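Local coordinates for protein Bm4233, isoform b (Brugia malayi, PDB 6ANY) that probably binds and carries sterols or related lipids as a secreted venom allergen-like protein of the CAP superfamily, and is a vaccine candidate for lymphatic filariasis, at residues Thr136-Gly141 against Cys164-Ala169; Lys113-Asn118 against Asp125-Gln130; Pro10-Asp15 against Asn97-Glu102; Asn64-Gly69 against Gly149-Cys154. One frame throughout, in Å; residues are numbered along the deposited sequence.

Contact 1 of 4, residues Thr136-Gly141 against Cys164-Ala169; sequences TQMAWG and CHYSPA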
loop_
_atom_site.group_PDB
_atom_site.type_symbol
_atom_site.label_atom_id
_atom_site.label_comp_id
_atom_site.label_asym_id
_atom_site.label_seq_id
_atom_site.Cartn_x
_atom_site.Cartn_y
_atom_site.Cartn_z
ATOM N N THR A 136 4.320 -3.871 4.970
ATOM C CA THR A 136 3.439 -4.989 5.269
ATOM C C THR A 136 1.992 -4.660 4.940
ATOM O O THR A 136 1.311 -5.489 4.341
ATOM C CB THR A 136 3.639 -5.531 6.669
ATOM O OG1 THR A 136 3.496 -4.504 7.649
ATOM C CG2 THR A 136 5.029 -6.259 6.818
ATOM N N GLN A 137 1.583 -3.404 5.152
ATOM C CA GLN A 137 0.252 -2.957 4.776
ATOM C C GLN A 137 0.106 -2.975 3.264
ATOM O O GLN A 137 -0.928 -3.372 2.759
ATOM C CB GLN A 137 -0.020 -1.590 5.363
ATOM C CG GLN A 137 -1.318 -0.949 4.992
ATOM C CD GLN A 137 -2.510 -1.743 5.455
ATOM O OE1 GLN A 137 -3.036 -1.509 6.570
ATOM N NE2 GLN A 137 -2.993 -2.635 4.596
ATOM N N MET A 138 1.131 -2.522 2.529
ATOM C CA MET A 138 1.052 -2.528 1.064
ATOM C C MET A 138 1.010 -3.964 0.568
ATOM O O MET A 138 0.492 -4.230 -0.505
ATOM C CB MET A 138 2.285 -1.850 0.386
ATOM C CG MET A 138 2.402 -0.359 0.555
ATOM S SD MET A 138 3.782 0.337 -0.299
ATOM C CE MET A 138 3.353 0.145 -2.052
ATOM N N ALA A 139 1.665 -4.871 1.302
ATOM C CA ALA A 139 1.691 -6.286 0.924
ATOM C C ALA A 139 0.587 -7.179 1.512
ATOM O O ALA A 139 0.619 -8.360 1.298
ATOM C CB ALA A 139 3.036 -6.840 1.257
ATOM N N TRP A 140 -0.360 -6.625 2.259
ATOM C CA TRP A 140 -1.246 -7.422 3.101
ATOM C C TRP A 140 -2.272 -8.100 2.199
ATOM O O TRP A 140 -3.053 -7.451 1.533
ATOM C CB TRP A 140 -1.923 -6.536 4.112
ATOM C CG TRP A 140 -2.546 -7.238 5.210
ATOM C CD1 TRP A 140 -3.861 -7.486 5.375
ATOM C CD2 TRP A 140 -1.875 -7.717 6.375
ATOM N NE1 TRP A 140 -4.066 -8.144 6.588
ATOM C CE2 TRP A 140 -2.850 -8.304 7.212
ATOM C CE3 TRP A 140 -0.531 -7.768 6.758
ATOM C CZ2 TRP A 140 -2.516 -8.973 8.418
ATOM C CZ3 TRP A 140 -0.197 -8.353 7.967
ATOM C CH2 TRP A 140 -1.200 -8.958 8.798
ATOM N N GLY A 141 -2.198 -9.420 2.130
ATOM C CA GLY A 141 -3.065 -10.187 1.226
ATOM C C GLY A 141 -4.525 -9.951 1.377
ATOM O O GLY A 141 -5.239 -9.808 0.398
ATOM N N CYS A 164 -2.091 7.459 2.435
ATOM C CA CYS A 164 -2.858 6.360 1.852
ATOM C C CYS A 164 -3.554 5.621 2.972
ATOM O O CYS A 164 -2.926 5.334 4.016
ATOM C CB CYS A 164 -1.985 5.450 1.002
ATOM S SG CYS A 164 -1.498 6.050 -0.616
ATOM N N HIS A 165 -4.832 5.337 2.743
ATOM C CA HIS A 165 -5.691 4.491 3.588
ATOM C C HIS A 165 -6.043 3.161 2.941
ATOM O O HIS A 165 -6.314 3.082 1.741
ATOM C CB HIS A 165 -6.971 5.221 3.932
ATOM C CG HIS A 165 -6.777 6.291 4.955
ATOM N ND1 HIS A 165 -7.783 7.141 5.348
ATOM C CD2 HIS A 165 -5.697 6.622 5.695
ATOM C CE1 HIS A 165 -7.341 7.939 6.293
ATOM N NE2 HIS A 165 -6.083 7.629 6.538
ATOM N N TYR A 166 -6.052 2.114 3.757
ATOM C CA TYR A 166 -6.215 0.732 3.264
ATOM C C TYR A 166 -7.299 0.041 4.018
ATOM O O TYR A 166 -7.401 0.201 5.230
ATOM C CB TYR A 166 -4.930 -0.065 3.445
ATOM C CG TYR A 166 -3.665 0.619 2.905
ATOM C CD1 TYR A 166 -3.092 1.679 3.566
ATOM C CD2 TYR A 166 -3.072 0.187 1.730
ATOM C CE1 TYR A 166 -1.950 2.296 3.071
ATOM C CE2 TYR A 166 -1.979 0.792 1.227
ATOM C CZ TYR A 166 -1.403 1.841 1.893
ATOM O OH TYR A 166 -0.271 2.355 1.306
ATOM N N SER A 167 -8.107 -0.753 3.323
ATOM C CA SER A 167 -9.178 -1.506 3.970
ATOM C C SER A 167 -9.404 -2.849 3.286
ATOM O O SER A 167 -9.463 -2.926 2.058
ATOM C CB SER A 167 -10.476 -0.693 3.976
ATOM O OG SER A 167 -11.544 -1.443 4.526
ATOM N N PRO A 168 -9.529 -3.910 4.080
ATOM C CA PRO A 168 -9.456 -3.809 5.536
ATOM C C PRO A 168 -8.026 -3.562 5.984
ATOM O O PRO A 168 -7.079 -3.810 5.236
ATOM C CB PRO A 168 -9.923 -5.188 6.003
ATOM C CG PRO A 168 -9.554 -6.100 4.885
ATOM C CD PRO A 168 -9.733 -5.297 3.628
ATOM N N ALA A 169 -7.884 -3.072 7.206
ATOM C CA ALA A 169 -6.603 -2.761 7.767
ATOM C C ALA A 169 -5.757 -3.985 7.909
ATOM O O ALA A 169 -6.230 -4.996 8.241
ATOM C CB ALA A 169 -6.730 -2.026 9.069
#
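Q137, on helix 133-138, lays its side chain over one face of the Y166 ring, and this meeting of CG and amide with the ring carries most of the contact. CG does the closest touching over the ring: it sits 3.6 Å from the centroid of the Y166 ring and 18° off the ring normal, a CH-pi contact. CG, anti to the backbone N (chi1 176°), comes over the ring; a bend at chi2 then turns the amide, which slides back past the ring toward the tyrosine backbone, the two planes only 7° apart. NE2 of Q137 thereby ends 3.4 Å from CB of Y166. At the far end of the ring M138 crosses obliquely, its CG 3.9 Å from OH of Y166.

No hydrogen bond joins the two segments directly, yet the polar ends are held from nearby. OE1 of Q137 takes the backbone N-H of G170, and NE2 bonds to OG1 of T143, which also bonds to O of P168. The amide is thus tied on both sides, which should fix its rotation above the ring. Y166 OH bonds to ND2 of N82, so the ring is anchored at its tip. W140 approaches loosely, with NE1 4.2 Å from O of A169.

A cis peptide between S167 and P168 turns the chain at the end of the strand and brings A169 beside the glutamine amide. The sequences HFTQMAW and CHYSPAGN are two signature motifs of the CAP family, and this buried helix-to-strand meeting is where they come together in the CAP domain.

Contact 2 of 4, residues Lys113-Asn118 against Asp125-Gln130; sequences KLYKQN and DDVARQ
L114, closing helix 110-114, lies against Q130 just beyond helix 125-128; the contact joins two short helices, linked by a loop, at the periphery of the CAP domain and close to the glycan. O of L114 stands 3.1 Å from OE1 of Q130, a close approach of two acceptors with no bond between them. Next, Y115 turns its ring back, CE2 reaching 3.8 Å from CG1 of V127, while a water lies over the centre of the ring. The backbone N of K116 donates to OE1 of Q130 (3.0 Å, 152°). NE2 of Q130 is occupied too, giving one hydrogen to O of V127, on a lone pair, and the other to that water, which bonds onward to O of K116. The amide is therefore held at both ends. Beyond CG the K116 side chain runs extended across Q130 to a salt bridge, NZ to the anti lone pair of D126 OD2 at 2.8 Å; T124 binds the other carboxylate oxygen. N118 finally places its amide against CG2 of V127, and ND2, shared with O of N122, donates in its own plane to OH of Y115 at 3.1 Å.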
loop_
_atom_site.group_PDB
_atom_site.type_symbol
_atom_site.label_atom_id
_atom_site.label_comp_id
_atom_site.label_asym_id
_atom_site.label_seq_id
_atom_site.Cartn_x
_atom_site.Cartn_y
_atom_site.Cartn_z
ATOM N N LYS A 113 15.415 -3.299 2.566
ATOM C CA LYS A 113 16.287 -2.599 3.558
ATOM C C LYS A 113 16.118 -3.007 5.017
ATOM O O LYS A 113 17.103 -3.022 5.706
ATOM C CB LYS A 113 16.113 -1.096 3.499
ATOM C CG LYS A 113 16.266 -0.495 2.131
ATOM C CD LYS A 113 17.546 -0.890 1.397
ATOM C CE LYS A 113 18.653 0.147 1.476
ATOM N NZ LYS A 113 19.479 0.213 0.225
ATOM N N LEU A 114 14.894 -3.306 5.472
ATOM C CA LEU A 114 14.626 -3.597 6.885
ATOM C C LEU A 114 13.957 -4.952 7.226
ATOM O O LEU A 114 13.856 -5.304 8.418
ATOM C CB LEU A 114 13.761 -2.507 7.451
ATOM C CG LEU A 114 14.363 -1.095 7.404
ATOM C CD1 LEU A 114 13.239 -0.125 7.663
ATOM C CD2 LEU A 114 15.466 -0.951 8.452
ATOM N N TYR A 115 13.437 -5.654 6.250
ATOM C CA TYR A 115 12.625 -6.871 6.502
ATOM C C TYR A 115 13.529 -8.117 6.462
ATOM O O TYR A 115 13.975 -8.535 5.434
ATOM C CB TYR A 115 11.486 -6.979 5.507
ATOM C CG TYR A 115 10.549 -8.101 5.776
ATOM C CD1 TYR A 115 10.766 -9.376 5.260
ATOM C CD2 TYR A 115 9.467 -7.905 6.539
ATOM C CE1 TYR A 115 9.888 -10.409 5.505
ATOM C CE2 TYR A 115 8.574 -8.916 6.750
ATOM C CZ TYR A 115 8.832 -10.182 6.262
ATOM O OH TYR A 115 7.957 -11.186 6.486
ATOM N N LYS A 116 13.800 -8.670 7.629
ATOM C CA LYS A 116 14.667 -9.820 7.708
ATOM C C LYS A 116 13.929 -11.068 7.232
ATOM O O LYS A 116 12.686 -11.165 7.288
ATOM C CB LYS A 116 15.152 -10.035 9.167
ATOM C CG LYS A 116 14.102 -10.740 10.023
ATOM C CD LYS A 116 14.485 -10.838 11.511
ATOM C CE LYS A 116 13.300 -11.372 12.274
ATOM N NZ LYS A 116 13.523 -11.418 13.720
ATOM N N GLN A 117 14.703 -12.025 6.758
ATOM C CA GLN A 117 14.169 -13.339 6.378
ATOM C C GLN A 117 13.156 -13.858 7.403
ATOM O O GLN A 117 13.512 -14.021 8.586
ATOM C CB GLN A 117 15.327 -14.332 6.238
ATOM C CG GLN A 117 14.889 -15.788 6.147
ATOM C CD GLN A 117 15.048 -16.305 4.768
ATOM O OE1 GLN A 117 14.184 -16.082 3.919
ATOM N NE2 GLN A 117 16.203 -16.954 4.507
ATOM N N ASN A 118 11.903 -14.084 6.939
ATOM C CA ASN A 118 10.768 -14.484 7.767
ATOM C C ASN A 118 9.934 -15.590 7.036
ATOM O O ASN A 118 8.857 -15.318 6.557
ATOM C CB ASN A 118 9.860 -13.267 8.095
ATOM C CG ASN A 118 8.767 -13.611 9.117
ATOM O OD1 ASN A 118 9.022 -14.421 9.999
ATOM N ND2 ASN A 118 7.537 -13.032 8.985
ATOM N N ASP A 125 5.680 -10.227 16.786
ATOM C CA ASP A 125 6.186 -9.030 17.468
ATOM C C ASP A 125 7.604 -8.688 17.032
ATOM O O ASP A 125 7.934 -7.498 16.906
ATOM C CB ASP A 125 6.165 -9.195 19.024
ATOM C CG ASP A 125 4.743 -9.197 19.624
ATOM O OD1 ASP A 125 3.781 -8.753 18.942
ATOM O OD2 ASP A 125 4.575 -9.659 20.797
ATOM N N ASP A 126 8.459 -9.695 16.869
ATOM C CA ASP A 126 9.855 -9.438 16.484
ATOM C C ASP A 126 9.954 -8.939 14.998
ATOM O O ASP A 126 10.863 -8.155 14.654
ATOM C CB ASP A 126 10.731 -10.675 16.687
ATOM C CG ASP A 126 10.302 -11.834 15.801
ATOM O OD1 ASP A 126 9.116 -12.249 15.911
ATOM O OD2 ASP A 126 11.104 -12.300 14.930
ATOM N N VAL A 127 9.055 -9.436 14.128
ATOM C CA VAL A 127 9.000 -8.951 12.760
ATOM C C VAL A 127 8.498 -7.478 12.742
ATOM O O VAL A 127 9.118 -6.629 12.084
ATOM C CB VAL A 127 8.091 -9.848 11.885
ATOM C CG1 VAL A 127 7.909 -9.210 10.496
ATOM C CG2 VAL A 127 8.750 -11.219 11.720
ATOM N N ALA A 128 7.400 -7.201 13.483
ATOM C CA ALA A 128 6.752 -5.875 13.588
ATOM C C ALA A 128 7.656 -4.767 14.102
ATOM O O ALA A 128 7.617 -3.660 13.636
ATOM C CB ALA A 128 5.564 -5.961 14.507
ATOM N N ARG A 129 8.513 -5.123 15.028
ATOM C CA ARG A 129 9.437 -4.237 15.685
ATOM C C ARG A 129 10.499 -3.659 14.736
ATOM O O ARG A 129 11.096 -2.670 15.048
ATOM C CB ARG A 129 10.079 -5.016 16.879
ATOM C CG ARG A 129 11.239 -4.332 17.581
ATOM C CD ARG A 129 11.682 -5.089 18.851
ATOM N NE ARG A 129 11.635 -4.164 19.998
ATOM C CZ ARG A 129 12.667 -3.722 20.708
ATOM N NH1 ARG A 129 13.935 -4.094 20.453
ATOM N NH2 ARG A 129 12.397 -2.867 21.699
ATOM N N GLN A 130 10.733 -4.320 13.603
ATOM C CA GLN A 130 11.646 -3.853 12.577
ATOM C C GLN A 130 11.248 -2.564 11.788
ATOM O O GLN A 130 12.099 -1.967 11.129
ATOM C CB GLN A 130 11.855 -4.943 11.547
ATOM C CG GLN A 130 12.598 -6.191 12.000
ATOM C CD GLN A 130 12.521 -7.236 10.933
ATOM O OE1 GLN A 130 13.546 -7.671 10.434
ATOM N NE2 GLN A 130 11.308 -7.579 10.501
HETATM O O HOH W 1 10.877 -9.904 8.736
#

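Contact 3 of 4, residues Pro10-Asp15 against Asn97-Glu102; sequences PQQRKD and NTAGTE
The first turn of helix 99-108 receives a side chain from helix 10-28: Q12 reaches across to the backbone N-H of G100, joining two helices on one side of the alpha-beta-alpha sandwich of the CAP fold. OE1 of Q12 accepts from N of G100 at 2.9 Å with an N-H...O angle of 162°, the donor standing above the carbonyl plane. A bend at chi2 turns CD of Q12 toward the start of helix 99-108, where the amide also binds O of R96 through NE2. Amide and helix end are thus linked twice, by a first-turn N-H and by a carbonyl just before the helix. G100, with no side chain, lets OE1 of Q12 come up to its N-H.

Water fills in around this bond. One molecule lies 2.8 Å from OE1 of Q12 and 3.0 Å from OG1 of T101. Another, between D15 and N97, is 2.6 Å from OD2 of D15 and 2.9 Å from O of N97. Further along, T101 packs its methyl on the next turn of helix 10-28, CG2 resting 3.6 Å from O of D15 and 4.0 Å from CB of D15.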
loop_
_atom_site.group_PDB
_atom_site.type_symbol
_atom_site.label_atom_id
_atom_site.label_comp_id
_atom_site.label_asym_id
_atom_site.label_seq_id
_atom_site.Cartn_x
_atom_site.Cartn_y
_atom_site.Cartn_z
ATOM N N PRO A 10 -7.382 11.380 -12.108
ATOM C CA PRO A 10 -7.608 9.988 -12.357
ATOM C C PRO A 10 -6.345 9.212 -12.559
ATOM O O PRO A 10 -6.237 8.057 -12.056
ATOM C CB PRO A 10 -8.452 9.985 -13.624
ATOM C CG PRO A 10 -9.195 11.336 -13.573
ATOM C CD PRO A 10 -8.219 12.254 -12.976
ATOM N N GLN A 11 -5.399 9.816 -13.256
ATOM C CA GLN A 11 -4.118 9.189 -13.499
ATOM C C GLN A 11 -3.265 8.925 -12.272
ATOM O O GLN A 11 -2.673 7.863 -12.111
ATOM C CB GLN A 11 -3.302 9.995 -14.495
ATOM C CG GLN A 11 -2.148 9.151 -15.020
ATOM C CD GLN A 11 -2.551 7.881 -15.840
ATOM O OE1 GLN A 11 -3.692 7.785 -16.417
ATOM N NE2 GLN A 11 -1.607 6.868 -15.862
ATOM N N GLN A 12 -3.248 9.859 -11.367
ATOM C CA GLN A 12 -2.581 9.613 -10.127
ATOM C C GLN A 12 -3.173 8.397 -9.413
ATOM O O GLN A 12 -2.444 7.614 -8.882
ATOM C CB GLN A 12 -2.616 10.847 -9.259
ATOM C CG GLN A 12 -2.020 10.653 -7.869
ATOM C CD GLN A 12 -0.659 11.306 -7.633
ATOM O OE1 GLN A 12 0.347 10.640 -7.395
ATOM N NE2 GLN A 12 -0.641 12.611 -7.701
ATOM N N ARG A 13 -4.485 8.262 -9.387
ATOM C CA ARG A 13 -5.135 7.168 -8.711
ATOM C C ARG A 13 -4.760 5.852 -9.376
ATOM O O ARG A 13 -4.348 4.910 -8.724
ATOM C CB ARG A 13 -6.624 7.346 -8.789
ATOM C CG ARG A 13 -7.124 8.596 -8.158
ATOM C CD ARG A 13 -8.623 8.667 -8.236
ATOM N NE ARG A 13 -9.144 9.855 -7.550
ATOM C CZ ARG A 13 -9.565 10.959 -8.136
ATOM N NH1 ARG A 13 -9.654 11.085 -9.454
ATOM N NH2 ARG A 13 -9.968 11.946 -7.384
ATOM N N LYS A 14 -4.805 5.840 -10.691
ATOM C CA LYS A 14 -4.403 4.660 -11.438
ATOM C C LYS A 14 -2.952 4.272 -11.220
ATOM O O LYS A 14 -2.631 3.106 -11.059
ATOM C CB LYS A 14 -4.551 4.863 -12.931
ATOM C CG LYS A 14 -5.969 5.019 -13.386
ATOM C CD LYS A 14 -6.101 5.346 -14.889
ATOM C CE LYS A 14 -7.054 6.514 -15.181
ATOM N NZ LYS A 14 -7.956 6.204 -16.352
ATOM N N ASP A 15 -2.051 5.246 -11.264
ATOM C CA ASP A 15 -0.642 4.944 -11.083
ATOM C C ASP A 15 -0.381 4.308 -9.688
ATOM O O ASP A 15 0.483 3.413 -9.520
ATOM C CB ASP A 15 0.176 6.210 -11.281
ATOM C CG ASP A 15 0.215 6.670 -12.732
ATOM O OD1 ASP A 15 -0.284 5.950 -13.604
ATOM O OD2 ASP A 15 0.727 7.786 -13.011
ATOM N N ASN A 97 2.518 14.970 -9.371
ATOM C CA ASN A 97 2.044 13.967 -10.287
ATOM C C ASN A 97 2.660 12.545 -10.038
ATOM O O ASN A 97 2.075 11.568 -10.429
ATOM C CB ASN A 97 2.111 14.454 -11.781
ATOM C CG ASN A 97 3.526 14.628 -12.334
ATOM O OD1 ASN A 97 4.504 14.003 -11.887
ATOM N ND2 ASN A 97 3.644 15.516 -13.360
ATOM N N THR A 98 3.819 12.456 -9.396
ATOM C CA THR A 98 4.378 11.203 -8.943
ATOM C C THR A 98 4.344 11.062 -7.421
ATOM O O THR A 98 5.084 10.251 -6.835
ATOM C CB THR A 98 5.846 11.106 -9.382
ATOM O OG1 THR A 98 6.547 12.260 -8.906
ATOM C CG2 THR A 98 5.954 11.036 -10.937
ATOM N N ALA A 99 3.531 11.841 -6.717
ATOM C CA ALA A 99 3.592 11.737 -5.228
ATOM C C ALA A 99 3.252 10.337 -4.726
ATOM O O ALA A 99 3.982 9.790 -3.878
ATOM C CB ALA A 99 2.694 12.728 -4.587
ATOM N N GLY A 100 2.164 9.749 -5.257
ATOM C CA GLY A 100 1.693 8.440 -4.802
ATOM C C GLY A 100 2.655 7.322 -5.051
ATOM O O GLY A 100 2.887 6.499 -4.177
ATOM N N THR A 101 3.325 7.360 -6.196
ATOM C CA THR A 101 4.237 6.301 -6.593
ATOM C C THR A 101 5.599 6.471 -5.910
ATOM O O THR A 101 6.332 5.484 -5.649
ATOM C CB THR A 101 4.409 6.224 -8.141
ATOM O OG1 THR A 101 4.696 7.526 -8.697
ATOM C CG2 THR A 101 3.193 5.598 -8.775
ATOM N N GLU A 102 5.977 7.708 -5.645
ATOM C CA GLU A 102 7.162 7.919 -4.869
ATOM C C GLU A 102 6.939 7.437 -3.442
ATOM O O GLU A 102 7.849 6.833 -2.816
ATOM C CB GLU A 102 7.560 9.410 -4.868
ATOM C CG GLU A 102 8.308 9.893 -6.128
ATOM C CD GLU A 102 9.567 9.038 -6.371
ATOM O OE1 GLU A 102 10.537 9.105 -5.587
ATOM O OE2 GLU A 102 9.518 8.178 -7.272
HETATM O O HOH W 2 1.908 8.679 -8.532
HETATM O O HOH W 3 2.376 8.742 -11.189
HETATM O O HOH W 4 0.113 11.000 -12.197
#

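Contact 4 of 4, residues Asn64-Gly69 against Gly149-Cys154; sequences NQCVFG and GIATNC
O of N64 and ND2 of N153 are bridged by one water, which donates to O of N64 at 2.6 Å and accepts from ND2 of N153 at 2.8 Å. This is the polar link between the two segments, and it runs alongside a covalent one. C66 and C154 form a disulfide, SG to SG 2.0 Å, with a torsion of -75° about the sulfur-sulfur bond. In both cysteines SG lies anti to the carbonyl carbon and beside the backbone N (chi1 -69° in C66), and the two CB atoms end 3.6 Å apart.

C66, just past helix 53-63, is the first residue to leave helical backbone angles, with a left-handed conformation (phi 57°). Its CB points toward strand 145-153, on the side where CB of A151 projects. The sulfur of C66 also meets the chain beside it: CB of A151 is 4.3 Å away, and ND2 of N153 4.0 Å. C154 is packed from the sheet side by T159 and I161 of the neighbouring strand. NE2 of Q60 bonds to both OD1 of N64 and O of I150, a second tie between the helix end and the strand. After C66 the chain moves off through an inverse gamma turn centred on F68, whose ring meets W87 edge-to-face.

The arrangement thus staples the C-terminal end of a helix to the end of a central strand, as expected of the disulfide-stabilised alpha-beta-alpha sandwich of secreted CAP proteins.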
loop_
_atom_site.group_PDB
_atom_site.type_symbol
_atom_site.label_atom_id
_atom_site.label_comp_id
_atom_site.label_asym_id
_atom_site.label_seq_id
_atom_site.Cartn_x
_atom_site.Cartn_y
_atom_site.Cartn_z
ATOM N N ASN A 64 -4.668 17.314 4.003
ATOM C CA ASN A 64 -4.951 18.747 4.129
ATOM C C ASN A 64 -4.397 19.382 5.391
ATOM O O ASN A 64 -4.144 20.544 5.370
ATOM C CB ASN A 64 -6.505 18.963 4.116
ATOM C CG ASN A 64 -7.119 18.704 2.731
ATOM O OD1 ASN A 64 -6.383 18.540 1.745
ATOM N ND2 ASN A 64 -8.424 18.628 2.648
ATOM N N GLN A 65 -4.200 18.621 6.475
ATOM C CA GLN A 65 -3.619 19.151 7.708
ATOM C C GLN A 65 -2.146 19.489 7.614
ATOM O O GLN A 65 -1.688 20.269 8.435
ATOM C CB GLN A 65 -3.797 18.192 8.881
ATOM C CG GLN A 65 -5.204 17.816 9.209
ATOM C CD GLN A 65 -6.098 18.997 9.365
ATOM O OE1 GLN A 65 -5.851 19.898 10.179
ATOM N NE2 GLN A 65 -7.161 19.015 8.571
ATOM N N CYS A 66 -1.427 18.928 6.609
ATOM C CA CYS A 66 -0.002 19.118 6.428
ATOM C C CYS A 66 0.788 18.702 7.687
ATOM O O CYS A 66 1.701 19.383 8.151
ATOM C CB CYS A 66 0.303 20.544 6.026
ATOM S SG CYS A 66 -0.262 20.933 4.369
ATOM N N VAL A 67 0.421 17.556 8.250
ATOM C CA VAL A 67 1.107 17.047 9.399
ATOM C C VAL A 67 1.712 15.739 9.052
ATOM O O VAL A 67 0.986 14.780 8.658
ATOM C CB VAL A 67 0.114 16.823 10.563
ATOM C CG1 VAL A 67 0.794 16.159 11.731
ATOM C CG2 VAL A 67 -0.471 18.172 11.075
ATOM N N PHE A 68 3.030 15.622 9.260
ATOM C CA PHE A 68 3.721 14.359 9.051
ATOM C C PHE A 68 3.511 13.489 10.253
ATOM O O PHE A 68 4.338 13.489 11.205
ATOM C CB PHE A 68 5.223 14.599 8.837
ATOM C CG PHE A 68 5.985 13.355 8.562
ATOM C CD1 PHE A 68 5.687 12.547 7.427
ATOM C CD2 PHE A 68 6.969 12.917 9.429
ATOM C CE1 PHE A 68 6.389 11.374 7.192
ATOM C CE2 PHE A 68 7.711 11.721 9.166
ATOM C CZ PHE A 68 7.434 10.967 8.042
ATOM N N GLY A 69 2.414 12.749 10.239
ATOM C CA GLY A 69 2.083 11.831 11.334
ATOM C C GLY A 69 0.782 11.124 11.051
ATOM O O GLY A 69 0.075 11.413 10.082
ATOM N N GLY A 149 -4.544 10.526 -0.450
ATOM C CA GLY A 149 -4.761 11.979 -0.478
ATOM C C GLY A 149 -3.415 12.667 -0.512
ATOM O O GLY A 149 -2.472 12.186 0.087
ATOM N N ILE A 150 -3.345 13.792 -1.197
ATOM C CA ILE A 150 -2.088 14.486 -1.403
ATOM C C ILE A 150 -2.211 15.976 -1.138
ATOM O O ILE A 150 -3.196 16.657 -1.562
ATOM C CB ILE A 150 -1.637 14.254 -2.853
ATOM C CG1 ILE A 150 -1.256 12.782 -3.044
ATOM C CG2 ILE A 150 -0.429 15.120 -3.182
ATOM C CD1 ILE A 150 -1.152 12.365 -4.526
ATOM N N ALA A 151 -1.181 16.514 -0.518
ATOM C CA ALA A 151 -1.106 17.962 -0.227
ATOM C C ALA A 151 0.231 18.468 -0.672
ATOM O O ALA A 151 1.223 17.941 -0.254
ATOM C CB ALA A 151 -1.287 18.225 1.256
ATOM N N THR A 152 0.261 19.510 -1.486
ATOM C CA THR A 152 1.503 20.159 -1.887
ATOM C C THR A 152 1.598 21.622 -1.560
ATOM O O THR A 152 2.506 22.311 -2.041
ATOM C CB THR A 152 1.704 20.000 -3.409
ATOM O OG1 THR A 152 0.498 20.352 -4.117
ATOM C CG2 THR A 152 2.076 18.589 -3.712
ATOM N N ASN A 153 0.675 22.094 -0.751
ATOM C CA ASN A 153 0.675 23.489 -0.276
ATOM C C ASN A 153 1.371 23.654 1.048
ATOM O O ASN A 153 1.594 24.789 1.475
ATOM C CB ASN A 153 -0.730 24.044 -0.097
ATOM C CG ASN A 153 -1.500 23.245 0.895
ATOM O OD1 ASN A 153 -1.781 22.088 0.617
ATOM N ND2 ASN A 153 -1.844 23.824 2.030
ATOM N N CYS A 154 1.751 22.535 1.676
ATOM C CA CYS A 154 2.394 22.521 2.999
ATOM C C CYS A 154 3.688 23.332 2.984
ATOM O O CYS A 154 4.407 23.349 1.962
ATOM C CB CYS A 154 2.645 21.092 3.373
ATOM S SG CYS A 154 1.152 19.999 3.240
HETATM O O HOH W 5 -3.768 22.364 3.495
#

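Overall arrangement
All four contacts belong to one compact CAP domain. Contacts 1 and 4 reach the same mixed sheet through its neighbouring strands 159-167 and 145-153, with centres about 20 Å apart. Their segments alternate along the chain, so these connections interlock. Contact 3 likewise crosses contact 4 in sequence and touches it: I150 of the strand packs on Q12 and A99, seating both helices of contact 3 on the sheet. Contact 2 is local, lying on the other side of the chain's centre from contact 3, about 28 Å between centres. Helices 125-128 and 133-138 succeed one another, leading from contact 2 to contact 1, so a glycan-bearing periphery adjoins the buried signature motifs.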